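Local coordinates for HcgC (Methanococcus maripaludis S2, PDB 5O4J), which is a SAM-dependent C-methyltransferase that probably methylates a pyridinol precursor of the FeGP cofactor of [Fe]-hydrogenase, at residues L37-Y51 and L61-I73. Numbering follows the deposited sequence.
With SAH (S-adenosyl-L-homocysteine), chain E.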
ATOM      1  N   LEU A  37      25.152  -5.560  26.993  1.00 21.10           N
ATOM      2  CA  LEU A  37      25.736  -5.972  28.267  1.00 21.72           C
ATOM      3  C   LEU A  37      27.243  -6.201  28.194  1.00 22.34           C
ATOM      4  O   LEU A  37      27.888  -6.306  29.242  1.00 22.16           O
ATOM      5  CB  LEU A  37      25.026  -7.226  28.785  1.00 23.22           C
ATOM      6  CG  LEU A  37      23.564  -7.019  29.199  1.00 21.46           C
ATOM      7  CD1 LEU A  37      22.945  -8.310  29.687  1.00 21.45           C
ATOM      8  CD2 LEU A  37      23.443  -5.945  30.274  1.00 24.67           C
ATOM      9  N   GLU A  38      27.813  -6.300  27.003  1.00 23.47           N
ATOM     10  CA  GLU A  38      29.269  -6.296  26.832  1.00 22.93           C
ATOM     11  C   GLU A  38      29.960  -7.372  27.665  1.00 24.30           C
ATOM     12  O   GLU A  38      31.083  -7.190  28.150  1.00 27.91           O
ATOM     13  CB  GLU A  38      29.825  -4.916  27.173  1.00 25.80           C
ATOM     14  CG  GLU A  38      29.285  -3.825  26.266  1.00 34.42           C
ATOM     15  CD  GLU A  38      29.720  -2.430  26.685  1.00 39.04           C
ATOM     16  OE1 GLU A  38      29.484  -1.484  25.908  1.00 41.37           O
ATOM     17  OE2 GLU A  38      30.253  -2.273  27.805  1.00 40.48           O
ATOM     18  N   GLY A  39      29.309  -8.528  27.790  1.00 25.38           N
ATOM     19  CA  GLY A  39      29.906  -9.652  28.487  1.00 26.59           C
ATOM     20  C   GLY A  39      29.961  -9.521  29.988  1.00 25.56           C
ATOM     21  O   GLY A  39      30.593 -10.355  30.643  1.00 27.53           O
ATOM     22  N   GLU A  40      29.327  -8.499  30.557  1.00 25.61           N
ATOM     23  CA  GLU A  40      29.304  -8.355  32.006  1.00 28.07           C
ATOM     24  C   GLU A  40      28.568  -9.529  32.645  1.00 29.61           C
ATOM     25  O   GLU A  40      27.554 -10.011  32.131  1.00 29.55           O
ATOM     26  CB  GLU A  40      28.645  -7.029  32.404  1.00 30.08           C
ATOM     27  CG  GLU A  40      28.695  -6.754  33.909  1.00 33.73           C
ATOM     28  CD  GLU A  40      28.318  -5.328  34.288  1.00 34.81           C
ATOM     29  OE1 GLU A  40      28.061  -4.502  33.392  1.00 33.33           O
ATOM     30  OE2 GLU A  40      28.294  -5.031  35.501  1.00 33.74           O
ATOM     31  N   GLU A  41      29.100 -10.000  33.764  1.00 27.11           N
ATOM     32  CA  GLU A  41      28.508 -11.093  34.515  1.00 32.24           C
ATOM     33  C   GLU A  41      27.749 -10.536  35.710  1.00 32.38           C
ATOM     34  O   GLU A  41      28.141  -9.525  36.304  1.00 30.98           O
ATOM     35  CB  GLU A  41      29.594 -12.074  34.961  1.00 40.83           C
ATOM     36  CG  GLU A  41      30.182 -12.867  33.800  1.00 45.95           C
ATOM     37  CD  GLU A  41      31.374 -13.716  34.195  1.00 52.86           C
ATOM     38  OE1 GLU A  41      31.769 -13.692  35.376  1.00 53.60           O
ATOM     39  OE2 GLU A  41      31.913 -14.417  33.318  1.00 58.82           O
ATOM     40  N   PHE A  42      26.652 -11.206  36.054  1.00 32.46           N
ATOM     41  CA  PHE A  42      25.732 -10.726  37.072  1.00 33.26           C
ATOM     42  C   PHE A  42      25.383 -11.865  38.017  1.00 33.05           C
ATOM     43  O   PHE A  42      25.330 -13.031  37.618  1.00 32.03           O
ATOM     44  CB  PHE A  42      24.442 -10.168  36.441  1.00 30.50           C
ATOM     45  CG  PHE A  42      24.672  -9.008  35.513  1.00 27.50           C
ATOM     46  CD1 PHE A  42      24.686  -7.703  35.991  1.00 26.48           C
ATOM     47  CD2 PHE A  42      24.888  -9.220  34.166  1.00 27.04           C
ATOM     48  CE1 PHE A  42      24.907  -6.636  35.131  1.00 23.94           C
ATOM     49  CE2 PHE A  42      25.109  -8.159  33.303  1.00 24.72           C
ATOM     50  CZ  PHE A  42      25.111  -6.870  33.779  1.00 25.89           C
ATOM     51  N   LYS A  43      25.117 -11.509  39.275  1.00 32.44           N
ATOM     52  CA  LYS A  43      24.739 -12.506  40.268  1.00 32.37           C
ATOM     53  C   LYS A  43      23.266 -12.862  40.162  1.00 33.78           C
ATOM     54  O   LYS A  43      22.893 -14.031  40.320  1.00 34.73           O
ATOM     55  CB  LYS A  43      25.056 -11.991  41.675  1.00 37.72           C
ATOM     56  CG  LYS A  43      26.535 -12.049  42.027  1.00 52.63           C
ATOM     57  CD  LYS A  43      26.829 -11.326  43.336  1.00 67.67           C
ATOM     58  CE  LYS A  43      28.260 -11.564  43.796  1.00 77.20           C
ATOM     59  NZ  LYS A  43      29.260 -10.915  42.900  1.00 82.16           N
ATOM     60  N   GLN A  44      22.413 -11.875  39.891  1.00 33.59           N
ATOM     61  CA  GLN A  44      20.976 -12.110  39.877  1.00 32.34           C
ATOM     62  C   GLN A  44      20.304 -11.166  38.896  1.00 32.14           C
ATOM     63  O   GLN A  44      20.346  -9.944  39.070  1.00 29.57           O
ATOM     64  CB  GLN A  44      20.395 -11.928  41.275  1.00 32.70           C
ATOM     65  CG  GLN A  44      18.903 -12.177  41.357  1.00 31.98           C
ATOM     66  CD  GLN A  44      18.358 -11.892  42.732  1.00 37.31           C
ATOM     67  OE1 GLN A  44      18.171 -10.738  43.108  1.00 40.10           O
ATOM     68  NE2 GLN A  44      18.128 -12.945  43.505  1.00 40.57           N
ATOM     69  N   ALA A  45      19.668 -11.736  37.881  1.00 31.31           N
ATOM     70  CA  ALA A  45      18.914 -10.974  36.901  1.00 28.18           C
ATOM     71  C   ALA A  45      17.431 -11.208  37.130  1.00 27.37           C
ATOM     72  O   ALA A  45      17.002 -12.347  37.337  1.00 31.27           O
ATOM     73  CB  ALA A  45      19.292 -11.375  35.475  1.00 31.12           C
ATOM     74  N   ILE A  46      16.655 -10.131  37.107  1.00 25.92           N
ATOM     75  CA  ILE A  46      15.201 -10.212  37.175  1.00 26.56           C
ATOM     76  C   ILE A  46      14.634  -9.629  35.890  1.00 27.33           C
ATOM     77  O   ILE A  46      14.967  -8.500  35.510  1.00 26.46           O
ATOM     78  CB  ILE A  46      14.642  -9.495  38.416  1.00 31.88           C
ATOM     79  CG1 ILE A  46      15.066 -10.277  39.661  1.00 37.51           C
ATOM     80  CG2 ILE A  46      13.114  -9.381  38.328  1.00 32.55           C
ATOM     81  CD1 ILE A  46      14.421  -9.841  40.959  1.00 42.48           C
ATOM     82  N   VAL A  47      13.801 -10.414  35.216  1.00 27.37           N
ATOM     83  CA  VAL A  47      13.170 -10.038  33.959  1.00 25.09           C
ATOM     84  C   VAL A  47      11.669  -9.974  34.201  1.00 28.13           C
ATOM     85  O   VAL A  47      11.061 -10.974  34.607  1.00 30.86           O
ATOM     86  CB  VAL A  47      13.502 -11.042  32.846  1.00 25.37           C
ATOM     87  CG1 VAL A  47      12.810 -10.657  31.542  1.00 28.01           C
ATOM     88  CG2 VAL A  47      15.007 -11.148  32.667  1.00 26.55           C
ATOM     89  N   PHE A  48      11.076  -8.805  33.957  1.00 23.58           N
ATOM     90  CA  PHE A  48       9.633  -8.623  34.073  1.00 23.82           C
ATOM     91  C   PHE A  48       8.988  -8.834  32.708  1.00 22.96           C
ATOM     92  O   PHE A  48       9.366  -8.181  31.728  1.00 22.59           O
ATOM     93  CB  PHE A  48       9.289  -7.229  34.601  1.00 23.99           C
ATOM     94  CG  PHE A  48       9.690  -6.998  36.026  1.00 27.30           C
ATOM     95  CD1 PHE A  48       8.845  -7.341  37.063  1.00 26.07           C
ATOM     96  CD2 PHE A  48      10.912  -6.419  36.325  1.00 28.52           C
ATOM     97  CE1 PHE A  48       9.213  -7.129  38.377  1.00 27.53           C
ATOM     98  CE2 PHE A  48      11.281  -6.201  37.637  1.00 27.83           C
ATOM     99  CZ  PHE A  48      10.432  -6.551  38.660  1.00 28.20           C
ATOM    100  N   GLY A  49       8.014  -9.745  32.648  1.00 22.09           N
ATOM    101  CA  GLY A  49       7.262  -9.993  31.435  1.00 19.98           C
ATOM    102  C   GLY A  49       7.703 -11.248  30.711  1.00 20.39           C
ATOM    103  O   GLY A  49       8.677 -11.228  29.958  1.00 20.91           O
ATOM    104  N   ALA A  50       6.996 -12.351  30.950  1.00 21.16           N
ATOM    105  CA  ALA A  50       7.374 -13.634  30.358  1.00 22.60           C
ATOM    106  C   ALA A  50       6.967 -13.716  28.892  1.00 24.46           C
ATOM    107  O   ALA A  50       7.693 -14.281  28.069  1.00 23.82           O
ATOM    108  CB  ALA A  50       6.747 -14.781  31.150  1.00 24.43           C
ATOM    109  N   TYR A  51       5.806 -13.167  28.554  1.00 21.49           N
ATOM    110  CA  TYR A  51       5.303 -13.191  27.192  1.00 20.65           C
ATOM    111  C   TYR A  51       5.732 -11.913  26.475  1.00 20.94           C
ATOM    112  O   TYR A  51       5.728 -10.852  27.109  1.00 20.41           O
ATOM    113  CB  TYR A  51       3.782 -13.328  27.221  1.00 19.55           C
ATOM    114  CG  TYR A  51       3.078 -13.052  25.912  1.00 17.92           C
ATOM    115  CD1 TYR A  51       2.776 -11.758  25.532  1.00 18.78           C
ATOM    116  CD2 TYR A  51       2.681 -14.089  25.082  1.00 18.60           C
ATOM    117  CE1 TYR A  51       2.127 -11.492  24.355  1.00 22.48           C
ATOM    118  CE2 TYR A  51       2.014 -13.835  23.903  1.00 18.26           C
ATOM    119  CZ  TYR A  51       1.743 -12.535  23.538  1.00 20.53           C
ATOM    120  OH  TYR A  51       1.076 -12.286  22.351  1.00 22.47           O
ATOM    121  N   LEU A  61      20.173 -15.144  29.173  1.00 24.06           N
ATOM    122  CA  LEU A  61      20.984 -14.542  30.226  1.00 24.31           C
ATOM    123  C   LEU A  61      21.711 -15.572  31.082  1.00 27.68           C
ATOM    124  O   LEU A  61      22.612 -15.198  31.840  1.00 28.57           O
ATOM    125  CB  LEU A  61      20.104 -13.686  31.136  1.00 25.71           C
ATOM    126  CG  LEU A  61      19.410 -12.488  30.492  1.00 26.53           C
ATOM    127  CD1 LEU A  61      18.434 -11.906  31.488  1.00 26.82           C
ATOM    128  CD2 LEU A  61      20.419 -11.438  30.035  1.00 25.54           C
ATOM    129  N   LEU A  62      21.348 -16.850  30.977  1.00 30.60           N
ATOM    130  CA  LEU A  62      21.902 -17.865  31.871  1.00 33.05           C
ATOM    131  C   LEU A  62      23.416 -17.966  31.768  1.00 32.66           C
ATOM    132  O   LEU A  62      24.080 -18.303  32.757  1.00 33.80           O
ATOM    133  CB  LEU A  62      21.259 -19.216  31.572  1.00 31.42           C
ATOM    134  CG  LEU A  62      19.791 -19.332  31.981  1.00 32.85           C
ATOM    135  CD1 LEU A  62      19.177 -20.559  31.356  1.00 30.58           C
ATOM    136  CD2 LEU A  62      19.682 -19.389  33.494  1.00 36.95           C
ATOM    137  N   LYS A  63      23.983 -17.694  30.593  1.00 31.05           N
ATOM    138  CA  LYS A  63      25.425 -17.837  30.424  1.00 33.12           C
ATOM    139  C   LYS A  63      26.180 -16.929  31.385  1.00 31.64           C
ATOM    140  O   LYS A  63      27.081 -17.377  32.104  1.00 33.51           O
ATOM    141  CB  LYS A  63      25.815 -17.543  28.975  1.00 36.49           C
ATOM    142  CG  LYS A  63      27.314 -17.666  28.695  1.00 45.25           C
ATOM    143  CD  LYS A  63      27.706 -16.872  27.463  1.00 54.57           C
ATOM    144  CE  LYS A  63      29.211 -16.731  27.348  1.00 63.91           C
ATOM    145  NZ  LYS A  63      29.597 -15.888  26.183  1.00 71.02           N
ATOM    146  N   ASP A  64      25.815 -15.651  31.422  1.00 28.43           N
ATOM    147  CA  ASP A  64      26.552 -14.662  32.191  1.00 29.22           C
ATOM    148  C   ASP A  64      25.888 -14.277  33.506  1.00 32.23           C
ATOM    149  O   ASP A  64      26.489 -13.525  34.280  1.00 32.52           O
ATOM    150  CB  ASP A  64      26.753 -13.399  31.352  1.00 26.87           C
ATOM    151  CG  ASP A  64      27.707 -13.619  30.194  1.00 34.77           C
ATOM    152  OD1 ASP A  64      28.480 -14.596  30.241  1.00 34.67           O
ATOM    153  OD2 ASP A  64      27.696 -12.799  29.255  1.00 38.33           O
ATOM    154  N   CYS A  65      24.683 -14.769  33.781  1.00 31.95           N
ATOM    155  CA  CYS A  65      23.963 -14.450  35.007  1.00 33.27           C
ATOM    156  C   CYS A  65      23.828 -15.721  35.834  1.00 40.51           C
ATOM    157  O   CYS A  65      23.303 -16.727  35.346  1.00 44.11           O
ATOM    158  CB  CYS A  65      22.587 -13.857  34.694  1.00 30.15           C
ATOM    159  SG  CYS A  65      22.642 -12.317  33.764  1.00 31.53           S
ATOM    160  N   GLU A  66      24.307 -15.674  37.081  1.00 40.17           N
ATOM    161  CA  GLU A  66      24.279 -16.855  37.942  1.00 44.41           C
ATOM    162  C   GLU A  66      22.850 -17.315  38.216  1.00 38.05           C
ATOM    163  O   GLU A  66      22.548 -18.511  38.141  1.00 34.34           O
ATOM    164  CB  GLU A  66      24.999 -16.552  39.257  1.00 55.44           C
ATOM    165  CG  GLU A  66      26.506 -16.384  39.122  1.00 64.26           C
ATOM    166  CD  GLU A  66      27.185 -16.066  40.446  1.00 66.14           C
ATOM    167  OE1 GLU A  66      26.709 -16.550  41.495  1.00 67.09           O
ATOM    168  OE2 GLU A  66      28.194 -15.329  40.435  1.00 62.81           O
ATOM    169  N   GLU A  67      21.956 -16.377  38.499  1.00 35.08           N
ATOM    170  CA  GLU A  67      20.549 -16.670  38.736  1.00 36.73           C
ATOM    171  C   GLU A  67      19.708 -15.761  37.858  1.00 34.31           C
ATOM    172  O   GLU A  67      19.985 -14.563  37.750  1.00 32.13           O
ATOM    173  CB  GLU A  67      20.177 -16.459  40.205  1.00 37.98           C
ATOM    174  CG  GLU A  67      18.773 -16.917  40.572  1.00 43.02           C
ATOM    175  CD  GLU A  67      18.408 -16.576  42.006  1.00 45.70           C
ATOM    176  OE1 GLU A  67      17.537 -17.260  42.580  1.00 48.93           O
ATOM    177  OE2 GLU A  67      18.999 -15.623  42.562  1.00 43.18           O
ATOM    178  N   VAL A  68      18.697 -16.338  37.213  1.00 34.84           N
ATOM    179  CA  VAL A  68      17.788 -15.589  36.358  1.00 31.13           C
ATOM    180  C   VAL A  68      16.370 -15.869  36.826  1.00 32.62           C
ATOM    181  O   VAL A  68      15.958 -17.031  36.905  1.00 32.62           O
ATOM    182  CB  VAL A  68      17.953 -15.943  34.872  1.00 28.05           C
ATOM    183  CG1 VAL A  68      16.960 -15.145  34.025  1.00 28.73           C
ATOM    184  CG2 VAL A  68      19.379 -15.660  34.423  1.00 27.03           C
ATOM    185  N   ILE A  69      15.631 -14.810  37.134  1.00 32.08           N
ATOM    186  CA  ILE A  69      14.253 -14.905  37.588  1.00 30.36           C
ATOM    187  C   ILE A  69      13.360 -14.176  36.601  1.00 29.77           C
ATOM    188  O   ILE A  69      13.626 -13.020  36.254  1.00 29.64           O
ATOM    189  CB  ILE A  69      14.081 -14.305  38.988  1.00 31.52           C
ATOM    190  CG1 ILE A  69      15.033 -14.976  39.980  1.00 37.02           C
ATOM    191  CG2 ILE A  69      12.631 -14.437  39.426  1.00 36.88           C
ATOM    192  CD1 ILE A  69      15.272 -14.164  41.218  1.00 39.78           C
ATOM    193  N   ILE A  70      12.300 -14.845  36.164  1.00 27.70           N
ATOM    194  CA  ILE A  70      11.231 -14.224  35.393  1.00 26.93           C
ATOM    195  C   ILE A  70      10.106 -13.887  36.355  1.00 26.04           C
ATOM    196  O   ILE A  70       9.685 -14.740  37.144  1.00 27.98           O
ATOM    197  CB  ILE A  70      10.730 -15.156  34.276  1.00 34.41           C
ATOM    198  CG1 ILE A  70      11.645 -15.079  33.049  1.00 40.96           C
ATOM    199  CG2 ILE A  70       9.265 -14.837  33.903  1.00 41.86           C
ATOM    200  CD1 ILE A  70      11.181 -14.105  31.966  1.00 47.77           C
ATOM    201  N   VAL A  71       9.603 -12.658  36.278  1.00 25.15           N
ATOM    202  CA  VAL A  71       8.465 -12.228  37.074  1.00 26.05           C
ATOM    203  C   VAL A  71       7.343 -11.878  36.118  1.00 26.92           C
ATOM    204  O   VAL A  71       7.557 -11.136  35.155  1.00 27.27           O
ATOM    205  CB  VAL A  71       8.795 -11.028  37.977  1.00 26.14           C
ATOM    206  CG1 VAL A  71       7.540 -10.571  38.736  1.00 30.84           C
ATOM    207  CG2 VAL A  71       9.922 -11.379  38.931  1.00 30.06           C
ATOM    208  N   ASP A  72       6.155 -12.420  36.378  1.00 26.42           N
ATOM    209  CA  ASP A  72       4.986 -12.048  35.608  1.00 22.72           C
ATOM    210  C   ASP A  72       3.788 -11.927  36.529  1.00 23.08           C
ATOM    211  O   ASP A  72       3.638 -12.702  37.479  1.00 26.28           O
ATOM    212  CB  ASP A  72       4.679 -13.047  34.500  1.00 23.92           C
ATOM    213  CG  ASP A  72       3.892 -12.410  33.366  1.00 24.74           C
ATOM    214  OD1 ASP A  72       2.682 -12.162  33.543  1.00 23.76           O
ATOM    215  OD2 ASP A  72       4.506 -12.102  32.323  1.00 24.83           O
ATOM    216  N   ILE A  73       2.945 -10.938  36.238  1.00 25.64           N
ATOM    217  CA  ILE A  73       1.719 -10.740  36.997  1.00 29.43           C
ATOM    218  C   ILE A  73       0.753 -11.900  36.808  1.00 32.28           C
ATOM    219  O   ILE A  73      -0.108 -12.130  37.661  1.00 29.34           O
ATOM    220  CB  ILE A  73       1.089  -9.386  36.604  1.00 28.15           C
ATOM    221  CG1 ILE A  73       0.026  -8.969  37.626  1.00 35.37           C
ATOM    222  CG2 ILE A  73       0.495  -9.431  35.193  1.00 23.63           C
ATOM    223  CD1 ILE A  73      -0.357  -7.506  37.512  1.00 38.74           C
TER
HETATM  224  N   SAH E 301       7.151  -6.390  24.842  1.00 71.85           N
HETATM  225  CA  SAH E 301       6.813  -7.844  24.905  1.00 46.63           C
HETATM  226  CB  SAH E 301       5.321  -8.009  25.186  1.00 32.27           C
HETATM  227  CG  SAH E 301       4.997  -7.767  26.659  1.00 24.54           C
HETATM  228  SD  SAH E 301       3.292  -8.096  27.027  1.00 20.90           S
HETATM  229  C   SAH E 301       7.139  -8.549  23.620  1.00 32.69           C
HETATM  230  O   SAH E 301       6.882  -9.775  23.525  1.00 20.96           O
HETATM  231  OXT SAH E 301       7.636  -7.880  22.705  1.00 40.22           O
HETATM  232  C5' SAH E 301       3.250  -7.827  28.774  1.00 19.35           C
HETATM  233  C4' SAH E 301       3.795  -9.003  29.578  1.00 19.11           C
HETATM  234  O4' SAH E 301       4.170  -8.527  30.877  1.00 21.19           O
HETATM  235  C3' SAH E 301       2.731 -10.056  29.817  1.00 16.70           C
HETATM  236  O3' SAH E 301       3.316 -11.359  29.975  1.00 21.24           O
HETATM  237  C2' SAH E 301       2.094  -9.562  31.093  1.00 18.34           C
HETATM  238  O2' SAH E 301       1.370 -10.559  31.820  1.00 20.73           O
HETATM  239  C1' SAH E 301       3.297  -9.078  31.868  1.00 19.13           C
HETATM  240  N9  SAH E 301       3.003  -8.000  32.825  1.00 19.73           N
HETATM  241  C8  SAH E 301       2.159  -6.959  32.643  1.00 20.04           C
HETATM  242  N7  SAH E 301       2.184  -6.156  33.737  1.00 23.17           N
HETATM  243  C5  SAH E 301       3.068  -6.686  34.604  1.00 22.06           C
HETATM  244  C6  SAH E 301       3.583  -6.337  35.942  1.00 25.84           C
HETATM  245  N6  SAH E 301       3.131  -5.231  36.576  1.00 29.56           N
HETATM  246  N1  SAH E 301       4.497  -7.157  36.496  1.00 25.34           N
HETATM  247  C2  SAH E 301       4.958  -8.252  35.873  1.00 29.62           C
HETATM  248  N3  SAH E 301       4.535  -8.637  34.657  1.00 26.19           N
HETATM  249  C4  SAH E 301       3.609  -7.897  33.998  1.00 20.65           C
HETATM  250  O   HOH W   1      31.185 -12.907  29.991  1.00 37.52           O
HETATM  251  O   HOH W   2      26.389 -10.586  29.641  1.00 27.75           O
HETATM  252  O   HOH W   3      30.311 -16.109  31.617  1.00 36.05           O
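Gln44 and Glu67 each place CG opposite the backbone N (chi1 -179° and -172°) and continue extended, which lays the two side chains alongside each other on one face of the sheet. Gln44 NE2 donates to Glu67 OE2 at 3.0 Å; the acceptor lies almost in the amide plane but is met from above the carboxylate plane. Ser103 O takes a second bond from NE2 and Asn105 N reaches OE1, fixing the rotation of the amide; a leucine in place of Gln44 would probably leave Glu67 without this donor and the backbone N of Asn105 without its acceptor. The strands that carry them, 44-48 and 67-72, run parallel in a Rossmann-like beta-alpha-beta unit, joined by alternating bonds such as Val47 N to Ile69 O (2.8 Å) and Val71 N to Val47 O. On the same face, the Phe48 ring carbon CD1 packs on Val71 CB at 3.8 Å. On the other, Val47 meets two neighbours with separate branches: CG2 touches Leu61 CD1 (3.7 Å) and CG1 touches Ile70 CD1. At the C-terminal ends, Asp72 OD2 accepts hydrogen bonds from Ala50 N through its anti lone pair (2.9 Å) and from the ribose hydroxyl O3' of SAH (2.7 Å), while OD1 accepts one from O2' of SAH (2.7 Å). One carboxylate therefore ties the loop after strand 44-48 to both ribose hydroxyls, as the acidic residue ending the second strand does in Rossmann-type methyltransferases.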